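Local structure of probable enoyl-CoA hydratase/isomerase (Pseudomonas aeruginosa, 7BOR) at residues 16-21 and 25-30; 34-39 and 85-90; 58-63 and 109-114. The protein binds coenzyme A and, as a crotonase-family member, is probably a delta(3)-delta(2)-enoyl-CoA isomerase. All coordinates share one frame; numbering follows the deposited sequence.

Contact 1 (16-21 and 25-30); sequences LRLDRQ and NALTRA. With COA (coenzyme A), chain C.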
loop_
_atom_site.group_PDB
_atom_site.type_symbol
_atom_site.label_atom_id
_atom_site.label_comp_id
_atom_site.label_asym_id
_atom_site.label_seq_id
_atom_site.Cartn_x
_atom_site.Cartn_y
_atom_site.Cartn_z
ATOM N N LEU A 16 7.027 -10.227 -1.765
ATOM C CA LEU A 16 7.167 -9.228 -2.831
ATOM C C LEU A 16 8.086 -8.111 -2.336
ATOM O O LEU A 16 7.742 -7.376 -1.403
ATOM C CB LEU A 16 5.812 -8.685 -3.245
ATOM C CG LEU A 16 4.758 -9.736 -3.583
ATOM C CD1 LEU A 16 3.423 -9.085 -3.941
ATOM C CD2 LEU A 16 5.244 -10.658 -4.698
ATOM N N ARG A 17 9.253 -7.983 -2.953
ATOM C CA ARG A 17 10.293 -7.082 -2.486
ATOM C C ARG A 17 10.534 -6.027 -3.565
ATOM O O ARG A 17 11.172 -6.299 -4.581
ATOM C CB ARG A 17 11.571 -7.860 -2.147
ATOM C CG ARG A 17 12.898 -7.018 -2.057
ATOM C CD ARG A 17 13.432 -6.836 -0.618
ATOM N NE ARG A 17 14.806 -6.293 -0.532
ATOM C CZ ARG A 17 15.189 -5.081 -0.968
ATOM N NH1 ARG A 17 14.327 -4.270 -1.568
ATOM N NH2 ARG A 17 16.447 -4.665 -0.818
ATOM N N LEU A 18 10.048 -4.811 -3.326
ATOM C CA LEU A 18 10.317 -3.671 -4.196
ATOM C C LEU A 18 11.812 -3.399 -4.290
ATOM O O LEU A 18 12.468 -3.123 -3.284
ATOM C CB LEU A 18 9.576 -2.447 -3.638
ATOM C CG LEU A 18 8.075 -2.279 -3.956
ATOM C CD1 LEU A 18 7.220 -3.506 -3.799
ATOM C CD2 LEU A 18 7.449 -1.115 -3.138
ATOM N N ASP A 19 12.365 -3.455 -5.500
ATOM C CA ASP A 19 13.813 -3.268 -5.684
ATOM C C ASP A 19 14.075 -2.225 -6.776
ATOM O O ASP A 19 14.403 -2.570 -7.916
ATOM C CB ASP A 19 14.522 -4.620 -6.002
ATOM C CG ASP A 19 16.021 -4.626 -5.584
ATOM O OD1 ASP A 19 16.555 -3.583 -5.127
ATOM O OD2 ASP A 19 16.654 -5.702 -5.703
ATOM N N ARG A 20 13.975 -0.950 -6.401
ATOM C CA ARG A 20 14.220 0.183 -7.301
ATOM C C ARG A 20 14.777 1.316 -6.434
ATOM O O ARG A 20 14.219 2.403 -6.338
ATOM C CB ARG A 20 12.961 0.574 -8.054
ATOM C CG ARG A 20 13.144 1.677 -9.126
ATOM C CD ARG A 20 11.894 1.834 -9.969
ATOM N NE ARG A 20 12.087 2.781 -11.082
ATOM C CZ ARG A 20 11.375 3.887 -11.294
ATOM N NH1 ARG A 20 10.371 4.213 -10.489
ATOM N NH2 ARG A 20 11.652 4.672 -12.331
ATOM N N GLN A 21 15.912 1.063 -5.785
ATOM C CA GLN A 21 16.365 1.929 -4.701
ATOM C C GLN A 21 16.754 3.308 -5.211
ATOM O O GLN A 21 16.478 4.313 -4.554
ATOM C CB GLN A 21 17.526 1.254 -3.956
ATOM C CG GLN A 21 17.204 -0.185 -3.447
ATOM C CD GLN A 21 15.998 -0.239 -2.492
ATOM O OE1 GLN A 21 15.079 -1.069 -2.669
ATOM N NE2 GLN A 21 15.998 0.652 -1.471
ATOM N N ASN A 25 12.073 3.361 -4.633
ATOM C CA ASN A 25 11.084 2.334 -4.936
ATOM C C ASN A 25 9.790 2.896 -5.535
ATOM O O ASN A 25 8.701 2.322 -5.340
ATOM C CB ASN A 25 10.773 1.478 -3.690
ATOM C CG ASN A 25 11.950 0.558 -3.296
ATOM O OD1 ASN A 25 12.783 0.210 -4.125
ATOM N ND2 ASN A 25 12.005 0.166 -2.025
ATOM N N ALA A 26 9.901 3.984 -6.292
ATOM C CA ALA A 26 8.738 4.571 -6.964
ATOM C C ALA A 26 8.122 3.556 -7.908
ATOM O O ALA A 26 8.835 2.862 -8.636
ATOM C CB ALA A 26 9.140 5.835 -7.712
ATOM N N LEU A 27 6.804 3.428 -7.861
ATOM C CA LEU A 27 6.130 2.307 -8.501
ATOM C C LEU A 27 5.735 2.626 -9.944
ATOM O O LEU A 27 4.855 3.466 -10.184
ATOM C CB LEU A 27 4.884 1.921 -7.711
ATOM C CG LEU A 27 5.114 1.514 -6.252
ATOM C CD1 LEU A 27 3.805 1.486 -5.561
ATOM C CD2 LEU A 27 5.725 0.164 -6.282
ATOM N N THR A 28 6.308 1.869 -10.877
ATOM C CA THR A 28 6.030 1.948 -12.310
ATOM C C THR A 28 4.906 1.003 -12.746
ATOM O O THR A 28 4.470 0.118 -12.005
ATOM C CB THR A 28 7.288 1.609 -13.102
ATOM O OG1 THR A 28 7.549 0.211 -12.935
ATOM C CG2 THR A 28 8.467 2.469 -12.618
ATOM N N ARG A 29 4.413 1.215 -13.975
ATOM C CA ARG A 29 3.349 0.350 -14.492
ATOM C C ARG A 29 3.777 -1.117 -14.479
ATOM O O ARG A 29 2.963 -2.010 -14.234
ATOM C CB ARG A 29 2.965 0.789 -15.912
ATOM C CG ARG A 29 2.178 2.118 -16.034
ATOM C CD ARG A 29 1.885 2.466 -17.521
ATOM N NE ARG A 29 3.117 2.768 -18.275
ATOM C CZ ARG A 29 3.524 3.997 -18.618
ATOM N NH1 ARG A 29 2.792 5.063 -18.299
ATOM N NH2 ARG A 29 4.669 4.168 -19.298
ATOM N N ALA A 30 5.056 -1.385 -14.744
ATOM C CA ALA A 30 5.536 -2.761 -14.785
ATOM C C ALA A 30 5.673 -3.349 -13.376
ATOM O O ALA A 30 5.521 -4.565 -13.182
ATOM C CB ALA A 30 6.876 -2.815 -15.535
HETATM N N1A COA C . 8.396 9.360 -8.861
HETATM C C2A COA C . 9.426 9.550 -9.732
HETATM N N3A COA C . 10.710 9.712 -9.293
HETATM C C4A COA C . 10.911 9.655 -7.966
HETATM C C5A COA C . 9.907 9.464 -7.085
HETATM C C6A COA C . 8.617 9.318 -7.551
HETATM N N6A COA C . 7.408 9.088 -6.746
HETATM N N7A COA C . 10.415 9.464 -5.821
HETATM C C8A COA C . 11.749 9.663 -5.897
HETATM N N9A COA C . 11.991 9.785 -7.198
HETATM C C1B COA C . 13.392 9.962 -7.632
HETATM C C2B COA C . 13.922 11.487 -7.580
HETATM O O2B COA C . 13.313 12.222 -8.715
HETATM C C3B COA C . 15.205 11.274 -7.659
HETATM O O3B COA C . 15.597 10.930 -9.053
HETATM P P3B COA C . 17.112 11.125 -9.604
HETATM O O7A COA C . 18.135 10.707 -8.567
HETATM O O8A COA C . 17.268 12.581 -9.951
HETATM O O9A COA C . 17.262 10.235 -10.802
HETATM C C4B COA C . 15.515 10.000 -6.834
HETATM O O4B COA C . 14.200 9.198 -6.929
HETATM C C5B COA C . 15.836 10.238 -5.478
HETATM O O5B COA C . 14.686 10.787 -4.919
HETATM P P1A COA C . 14.839 12.054 -3.898
HETATM O O1A COA C . 13.538 12.816 -3.749
HETATM O O2A COA C . 15.927 13.026 -4.296
HETATM O O3A COA C . 15.299 11.358 -2.476
HETATM P P2A COA C . 14.831 12.108 -1.083
HETATM O O4A COA C . 15.528 11.386 0.066
HETATM O O5A COA C . 15.211 13.546 -1.267
HETATM O O6A COA C . 13.177 12.091 -0.919
HETATM C CBP COA C . 10.973 11.161 -0.755
HETATM C CCP COA C . 12.507 10.864 -0.583
HETATM C CDP COA C . 10.191 9.804 -0.862
HETATM C CEP COA C . 10.441 11.971 0.454
HETATM C CAP COA C . 10.913 12.026 -2.055
HETATM O OAP COA C . 11.563 11.307 -3.059
HETATM C C9P COA C . 9.487 12.292 -2.535
HETATM O O9P COA C . 8.766 13.078 -1.994
HETATM N N8P COA C . 9.073 11.531 -3.734
HETATM C C7P COA C . 7.733 11.668 -4.309
HETATM C C6P COA C . 6.637 11.264 -3.279
HETATM C C5P COA C . 5.277 11.428 -4.031
HETATM O O5P COA C . 4.797 12.486 -4.246
HETATM N N4P COA C . 4.603 10.217 -4.460
HETATM C C3P COA C . 3.371 10.317 -5.203
HETATM C C2P COA C . 2.214 10.585 -4.278
HETATM S S1P COA C . 0.789 10.640 -5.390
#

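Contact 2 (34-39 and 85-90); sequences RMAEAL and MSALLE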
loop_
_atom_site.group_PDB
_atom_site.type_symbol
_atom_site.label_atom_id
_atom_site.label_comp_id
_atom_site.label_asym_id
_atom_site.label_seq_id
_atom_site.Cartn_x
_atom_site.Cartn_y
_atom_site.Cartn_z
ATOM N N ARG A 34 3.542 -6.624 -12.170
ATOM C CA ARG A 34 4.173 -7.797 -11.567
ATOM C C ARG A 34 3.521 -8.120 -10.227
ATOM O O ARG A 34 3.223 -9.287 -9.940
ATOM C CB ARG A 34 5.685 -7.578 -11.423
ATOM C CG ARG A 34 6.455 -8.747 -10.749
ATOM C CD ARG A 34 7.210 -9.612 -11.726
ATOM N NE ARG A 34 7.325 -11.003 -11.279
ATOM C CZ ARG A 34 6.286 -11.832 -11.139
ATOM N NH1 ARG A 34 6.449 -13.096 -10.740
ATOM N NH2 ARG A 34 5.065 -11.382 -11.361
ATOM N N MET A 35 3.227 -7.096 -9.418
ATOM C CA MET A 35 2.621 -7.358 -8.113
ATOM C C MET A 35 1.196 -7.854 -8.266
ATOM O O MET A 35 0.773 -8.780 -7.560
ATOM C CB MET A 35 2.688 -6.105 -7.239
ATOM C CG MET A 35 4.054 -5.940 -6.586
ATOM S SD MET A 35 4.022 -4.652 -5.331
ATOM C CE MET A 35 4.238 -3.199 -6.387
ATOM N N ALA A 36 0.445 -7.292 -9.206
ATOM C CA ALA A 36 -0.923 -7.753 -9.377
ATOM C C ALA A 36 -0.971 -9.227 -9.774
ATOM O O ALA A 36 -1.816 -9.985 -9.283
ATOM C CB ALA A 36 -1.656 -6.897 -10.406
ATOM N N GLU A 37 -0.089 -9.658 -10.676
ATOM C CA GLU A 37 -0.142 -11.057 -11.089
ATOM C C GLU A 37 0.454 -11.966 -10.016
ATOM O O GLU A 37 -0.054 -13.074 -9.797
ATOM C CB GLU A 37 0.554 -11.244 -12.450
ATOM C CG GLU A 37 1.997 -10.770 -12.545
ATOM C CD GLU A 37 2.721 -11.267 -13.801
ATOM O OE1 GLU A 37 2.869 -12.505 -13.969
ATOM O OE2 GLU A 37 3.146 -10.419 -14.619
ATOM N N ALA A 38 1.489 -11.495 -9.314
ATOM C CA ALA A 38 2.054 -12.277 -8.215
ATOM C C ALA A 38 1.005 -12.546 -7.135
ATOM O O ALA A 38 0.895 -13.675 -6.621
ATOM C CB ALA A 38 3.264 -11.565 -7.619
ATOM N N LEU A 39 0.223 -11.518 -6.781
ATOM C CA LEU A 39 -0.905 -11.726 -5.875
ATOM C C LEU A 39 -1.920 -12.719 -6.456
ATOM O O LEU A 39 -2.389 -13.627 -5.763
ATOM C CB LEU A 39 -1.582 -10.377 -5.563
ATOM C CG LEU A 39 -0.802 -9.349 -4.725
ATOM C CD1 LEU A 39 -1.597 -8.052 -4.568
ATOM C CD2 LEU A 39 -0.416 -9.910 -3.332
ATOM N N MET A 85 -4.410 -2.454 -7.144
ATOM C CA MET A 85 -5.330 -2.132 -6.049
ATOM C C MET A 85 -6.389 -3.206 -5.875
ATOM O O MET A 85 -6.703 -3.619 -4.744
ATOM C CB MET A 85 -6.011 -0.779 -6.292
ATOM C CG MET A 85 -5.126 0.446 -6.027
ATOM S SD MET A 85 -6.045 2.000 -6.261
ATOM C CE MET A 85 -5.211 2.559 -7.690
ATOM N N SER A 86 -6.995 -3.631 -6.988
ATOM C CA SER A 86 -8.065 -4.609 -6.923
ATOM C C SER A 86 -7.527 -5.918 -6.403
ATOM O O SER A 86 -8.159 -6.575 -5.575
ATOM C CB SER A 86 -8.676 -4.828 -8.321
ATOM O OG SER A 86 -10.027 -5.277 -8.258
ATOM N N ALA A 87 -6.364 -6.317 -6.907
ATOM C CA ALA A 87 -5.752 -7.572 -6.475
ATOM C C ALA A 87 -5.467 -7.581 -4.961
ATOM O O ALA A 87 -5.825 -8.531 -4.263
ATOM C CB ALA A 87 -4.467 -7.830 -7.264
ATOM N N LEU A 88 -4.825 -6.544 -4.435
ATOM C CA LEU A 88 -4.575 -6.528 -2.988
ATOM C C LEU A 88 -5.884 -6.459 -2.200
ATOM O O LEU A 88 -6.136 -7.261 -1.290
ATOM C CB LEU A 88 -3.679 -5.369 -2.645
ATOM C CG LEU A 88 -3.213 -5.228 -1.191
ATOM C CD1 LEU A 88 -2.407 -6.396 -0.764
ATOM C CD2 LEU A 88 -2.424 -3.924 -1.126
ATOM N N LEU A 89 -6.763 -5.541 -2.577
ATOM C CA LEU A 89 -8.041 -5.430 -1.886
ATOM C C LEU A 89 -8.752 -6.777 -1.801
ATOM O O LEU A 89 -9.304 -7.148 -0.751
ATOM C CB LEU A 89 -8.893 -4.398 -2.615
ATOM C CG LEU A 89 -10.330 -4.254 -2.174
ATOM C CD1 LEU A 89 -10.368 -3.648 -0.748
ATOM C CD2 LEU A 89 -11.053 -3.402 -3.163
ATOM N N GLU A 90 -8.742 -7.534 -2.890
ATOM C CA GLU A 90 -9.485 -8.789 -2.927
ATOM C C GLU A 90 -8.628 -9.978 -2.502
ATOM O O GLU A 90 -9.125 -11.109 -2.485
ATOM C CB GLU A 90 -10.069 -9.010 -4.342
ATOM C CG GLU A 90 -10.800 -7.792 -4.906
ATOM C CD GLU A 90 -12.234 -7.698 -4.405
ATOM O OE1 GLU A 90 -12.627 -8.598 -3.648
ATOM O OE2 GLU A 90 -12.978 -6.760 -4.776
#

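Contact 3 (58-63 and 109-114); sequences ACFTSG and TLLLHC. With COA (coenzyme A), chain C.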
loop_
_atom_site.group_PDB
_atom_site.type_symbol
_atom_site.label_atom_id
_atom_site.label_comp_id
_atom_site.label_asym_id
_atom_site.label_seq_id
_atom_site.Cartn_x
_atom_site.Cartn_y
_atom_site.Cartn_z
ATOM N N ALA A 58 15.760 -0.065 4.217
ATOM C CA ALA A 58 15.849 1.387 4.251
ATOM C C ALA A 58 14.669 2.132 3.637
ATOM O O ALA A 58 14.519 3.330 3.897
ATOM C CB ALA A 58 17.109 1.846 3.509
ATOM N N CYS A 59 13.870 1.497 2.800
ATOM C CA CYS A 59 12.896 2.264 2.022
ATOM C C CYS A 59 11.715 1.371 1.710
ATOM O O CYS A 59 11.894 0.209 1.351
ATOM C CB CYS A 59 13.514 2.828 0.713
ATOM S SG CYS A 59 12.369 3.888 -0.318
ATOM N N PHE A 60 10.503 1.898 1.879
ATOM C CA PHE A 60 9.339 1.117 1.471
ATOM C C PHE A 60 8.944 1.513 0.023
ATOM O O PHE A 60 9.352 0.833 -0.926
ATOM C CB PHE A 60 8.198 1.288 2.481
ATOM C CG PHE A 60 7.027 0.359 2.244
ATOM C CD1 PHE A 60 7.166 -1.020 2.337
ATOM C CD2 PHE A 60 5.761 0.867 1.939
ATOM C CE1 PHE A 60 6.066 -1.856 2.108
ATOM C CE2 PHE A 60 4.666 0.027 1.719
ATOM C CZ PHE A 60 4.811 -1.330 1.802
ATOM N N THR A 61 8.238 2.634 -0.182
ATOM C CA THR A 61 8.057 3.165 -1.545
ATOM C C THR A 61 7.656 4.634 -1.484
ATOM O O THR A 61 6.848 5.025 -0.640
ATOM C CB THR A 61 6.990 2.375 -2.331
ATOM O OG1 THR A 61 6.787 2.944 -3.643
ATOM C CG2 THR A 61 5.653 2.407 -1.607
ATOM N N SER A 62 8.200 5.435 -2.390
ATOM C CA SER A 62 7.763 6.827 -2.511
ATOM C C SER A 62 6.445 6.948 -3.265
ATOM O O SER A 62 5.992 8.066 -3.544
ATOM C CB SER A 62 8.855 7.693 -3.172
ATOM O OG SER A 62 9.358 7.157 -4.394
ATOM N N GLY A 63 5.787 5.826 -3.550
ATOM C CA GLY A 63 4.494 5.872 -4.178
ATOM C C GLY A 63 4.641 5.837 -5.685
ATOM O O GLY A 63 5.702 5.500 -6.256
ATOM N N THR A 109 -1.366 4.199 1.682
ATOM C CA THR A 109 -2.729 3.710 1.599
ATOM C C THR A 109 -2.784 2.198 1.397
ATOM O O THR A 109 -3.780 1.580 1.754
ATOM C CB THR A 109 -3.542 4.431 0.481
ATOM O OG1 THR A 109 -2.952 4.188 -0.787
ATOM C CG2 THR A 109 -3.610 5.902 0.754
ATOM N N LEU A 110 -1.776 1.578 0.778
ATOM C CA LEU A 110 -1.907 0.143 0.569
ATOM C C LEU A 110 -1.858 -0.599 1.891
ATOM O O LEU A 110 -2.434 -1.699 2.031
ATOM C CB LEU A 110 -0.835 -0.363 -0.365
ATOM C CG LEU A 110 0.611 -0.456 0.120
ATOM C CD1 LEU A 110 0.837 -1.835 0.822
ATOM C CD2 LEU A 110 1.576 -0.215 -1.044
ATOM N N LEU A 111 -1.197 0.008 2.884
ATOM C CA LEU A 111 -1.148 -0.548 4.232
ATOM C C LEU A 111 -2.535 -0.670 4.833
ATOM O O LEU A 111 -2.754 -1.503 5.722
ATOM C CB LEU A 111 -0.279 0.366 5.105
ATOM C CG LEU A 111 1.137 0.721 4.631
ATOM C CD1 LEU A 111 1.857 1.632 5.586
ATOM C CD2 LEU A 111 1.895 -0.577 4.392
ATOM N N LEU A 112 -3.475 0.158 4.378
ATOM C CA LEU A 112 -4.850 0.033 4.857
ATOM C C LEU A 112 -5.532 -1.253 4.390
ATOM O O LEU A 112 -6.595 -1.577 4.915
ATOM C CB LEU A 112 -5.675 1.252 4.410
ATOM C CG LEU A 112 -5.059 2.567 4.839
ATOM C CD1 LEU A 112 -5.808 3.729 4.207
ATOM C CD2 LEU A 112 -5.066 2.736 6.406
ATOM N N HIS A 113 -4.928 -2.016 3.476
ATOM C CA HIS A 113 -5.488 -3.280 3.008
ATOM C C HIS A 113 -4.643 -4.483 3.434
ATOM O O HIS A 113 -4.913 -5.620 3.008
ATOM C CB HIS A 113 -5.660 -3.227 1.472
ATOM C CG HIS A 113 -6.414 -2.022 1.043
ATOM N ND1 HIS A 113 -7.786 -2.003 0.966
ATOM C CD2 HIS A 113 -6.000 -0.757 0.768
ATOM C CE1 HIS A 113 -8.187 -0.782 0.667
ATOM N NE2 HIS A 113 -7.123 -0.009 0.534
ATOM N N CYS A 114 -3.654 -4.272 4.284
ATOM C CA CYS A 114 -2.845 -5.374 4.764
ATOM C C CYS A 114 -3.425 -5.871 6.081
ATOM O O CYS A 114 -4.111 -5.141 6.809
ATOM C CB CYS A 114 -1.407 -4.931 4.920
ATOM S SG CYS A 114 -0.520 -4.516 3.366
HETATM N N1A COA C . 8.396 9.360 -8.861
HETATM C C2A COA C . 9.426 9.550 -9.732
HETATM N N3A COA C . 10.710 9.712 -9.293
HETATM C C4A COA C . 10.911 9.655 -7.966
HETATM C C5A COA C . 9.907 9.464 -7.085
HETATM C C6A COA C . 8.617 9.318 -7.551
HETATM N N6A COA C . 7.408 9.088 -6.746
HETATM N N7A COA C . 10.415 9.464 -5.821
HETATM C C8A COA C . 11.749 9.663 -5.897
HETATM N N9A COA C . 11.991 9.785 -7.198
HETATM C C1B COA C . 13.392 9.962 -7.632
HETATM C C2B COA C . 13.922 11.487 -7.580
HETATM O O2B COA C . 13.313 12.222 -8.715
HETATM C C3B COA C . 15.205 11.274 -7.659
HETATM O O3B COA C . 15.597 10.930 -9.053
HETATM P P3B COA C . 17.112 11.125 -9.604
HETATM O O7A COA C . 18.135 10.707 -8.567
HETATM O O8A COA C . 17.268 12.581 -9.951
HETATM O O9A COA C . 17.262 10.235 -10.802
HETATM C C4B COA C . 15.515 10.000 -6.834
HETATM O O4B COA C . 14.200 9.198 -6.929
HETATM C C5B COA C . 15.836 10.238 -5.478
HETATM O O5B COA C . 14.686 10.787 -4.919
HETATM P P1A COA C . 14.839 12.054 -3.898
HETATM O O1A COA C . 13.538 12.816 -3.749
HETATM O O2A COA C . 15.927 13.026 -4.296
HETATM O O3A COA C . 15.299 11.358 -2.476
HETATM P P2A COA C . 14.831 12.108 -1.083
HETATM O O4A COA C . 15.528 11.386 0.066
HETATM O O5A COA C . 15.211 13.546 -1.267
HETATM O O6A COA C . 13.177 12.091 -0.919
HETATM C CBP COA C . 10.973 11.161 -0.755
HETATM C CCP COA C . 12.507 10.864 -0.583
HETATM C CDP COA C . 10.191 9.804 -0.862
HETATM C CEP COA C . 10.441 11.971 0.454
HETATM C CAP COA C . 10.913 12.026 -2.055
HETATM O OAP COA C . 11.563 11.307 -3.059
HETATM C C9P COA C . 9.487 12.292 -2.535
HETATM O O9P COA C . 8.766 13.078 -1.994
HETATM N N8P COA C . 9.073 11.531 -3.734
HETATM C C7P COA C . 7.733 11.668 -4.309
HETATM C C6P COA C . 6.637 11.264 -3.279
HETATM C C5P COA C . 5.277 11.428 -4.031
HETATM O O5P COA C . 4.797 12.486 -4.246
HETATM N N4P COA C . 4.603 10.217 -4.460
HETATM C C3P COA C . 3.371 10.317 -5.203
HETATM C C2P COA C . 2.214 10.585 -4.278
HETATM S S1P COA C . 0.789 10.640 -5.390
#

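Contact 1 (16-21 and 25-30)
Arg20 and Asn25 hold this turn together through two hydrogen bonds. The backbone N of Arg20 gives its hydrogen to Asn25 OD1 at 2.8 Å, lying nearly in line with the amide C=O (162°). In return the backbone N of Asn25 bonds to Arg20 O at 2.9 Å. The other end of the buried Asn25 amide, ND2, bonds to the carbonyl of Phe60. The side chain therefore ties the loop just after strand 13-18 to the loop that holds Phe60.

The tight part lies on the inner side. CB of Leu18 rests against Asn25 CG at 3.8 Å. The Leu18 and Leu27 side chains cross at about a right angle, with their CD2 methyls 3.8 Å apart. Thr61 and Met35 add to this apolar group.

The outer side is more polar and partly exposed. Arg20 CG is anti to the backbone N (chi1 -175°), and the extended chain carries the guanidinium along residues 26 to 28. Arg20 NH1 bonds to Ala26 O at 2.8 Å; the oxygen lies near the guanidinium plane, but the nitrogen stands well above the plane of that carbonyl. CG2 of Thr28 sits over one guanidinium face, 3.3 Å from Arg20 NH1. Asp65, a residue of the CoA site, forms a salt bridge with the same NH1.

Thr28 is the N-cap of helix 29-44, its OG1 accepting from Met31 N. Ala26 CB touches the adenine at COA C6A, 3.5 Å away. This is the strand-to-helix connection of a beta-alpha-beta unit, here forming part of the CoA pocket of a crotonase fold.

Contact 2 (34-39 and 85-90)
Leu39 is the main bump of this helix pair. Its CD1 methyl reaches across to the backbone of helix 80-90 and settles where Ala87 leads into Leu88. It lies 3.6 Å from Leu88 N and 3.9 Å from each of the CB atoms of Ala87 and Leu88. The short side chain of Ala87 makes room for the methyl. CG of Leu39 is anti to its carbonyl carbon (chi1 -68°), and the extended second torsion carries CD1 outward.

The smaller bump is Ala87 CB, which comes from the other helix. It faces the notch between Leu39 CD1 and the Ala36 carbonyl, 4.0 Å from Ala36 O. The two alanine CB atoms are 4.3 Å apart, Ala87 pointing at the partner helix and Ala36 passing alongside it. In this crotonase-fold protein helices 29-44 and 80-90 lie side by side next to the central sheet, and Leu39 also touches Leu16 of strand 13-18.

The axes approach to 8.7 Å and run roughly parallel, at 33°. All four touching residues are buried, and no hydrogen bond crosses between the segments. Leu88 offers its CB to Leu39. Beyond CB, the Leu88 side chain packs on Leu110 and His113.

Contact 3 (58-63 and 109-114)
The backbones of Phe60 and Leu111 stay well apart, with their CA atoms 11.0 Å from each other, so side chains alone span the gap between the irregular loop 58-63 and the 3-10 turn at 110-113. Phe60 carries the contact. Its CG is anti to the backbone N (chi1 -172°), which sends the ring toward the two leucines. Leu110 meets the ring at its edge, near the ring plane, and comes from the opposite direction. Its CD1 is 4.1 Å from Phe60 CZ. Leu111 slides past the phenylalanine and brings CD2 obliquely to within 3.9 Å of Phe60 CE2. Val99 of strand 95-99 touches both Phe60 and Leu111.

Beyond the phenylalanine the loop turns polar. Thr61 OG1 accepts from Gly63 N at 3.1 Å, forming an ST turn. The same OG1 is hydrogen-bonded to the carbonyl of Asn25. Ser62 O receives a nearly straight bond from the pantetheine amide, with COA N4P at 2.7 Å. Ser62 CB lies 3.4 Å from COA CDP. Ser62 OG bonds to the carbonyl of Lys24. Asn64 O and Ile66 N also bond to coenzyme A.

The chemistry is thus split along one short loop. The contact of Phe60 with the leucines has no directional bond and depends on shape and burial, whereas the ligand end is set by directed backbone bonds.

How the contacts relate
All three contacts belong to one crotonase-fold chain. Contact 1 closes before the other two open, while contacts 2 and 3 alternate along the chain. The centre of contact 1 is about 11 Å from that of contact 3 and about 14 Å from that of contact 2; contacts 2 and 3 are also about 14 Å apart. Contacts 1 and 2 share helix 29-44, where Ala38 packs on Leu16. Contacts 1 and 3 meet through probable backbone bonding of Leu27 to Gly63, and both touch coenzyme A. Contact 2 lies away from the ligand. Together they link helices beside the six-stranded sheet to the CoA-binding loops.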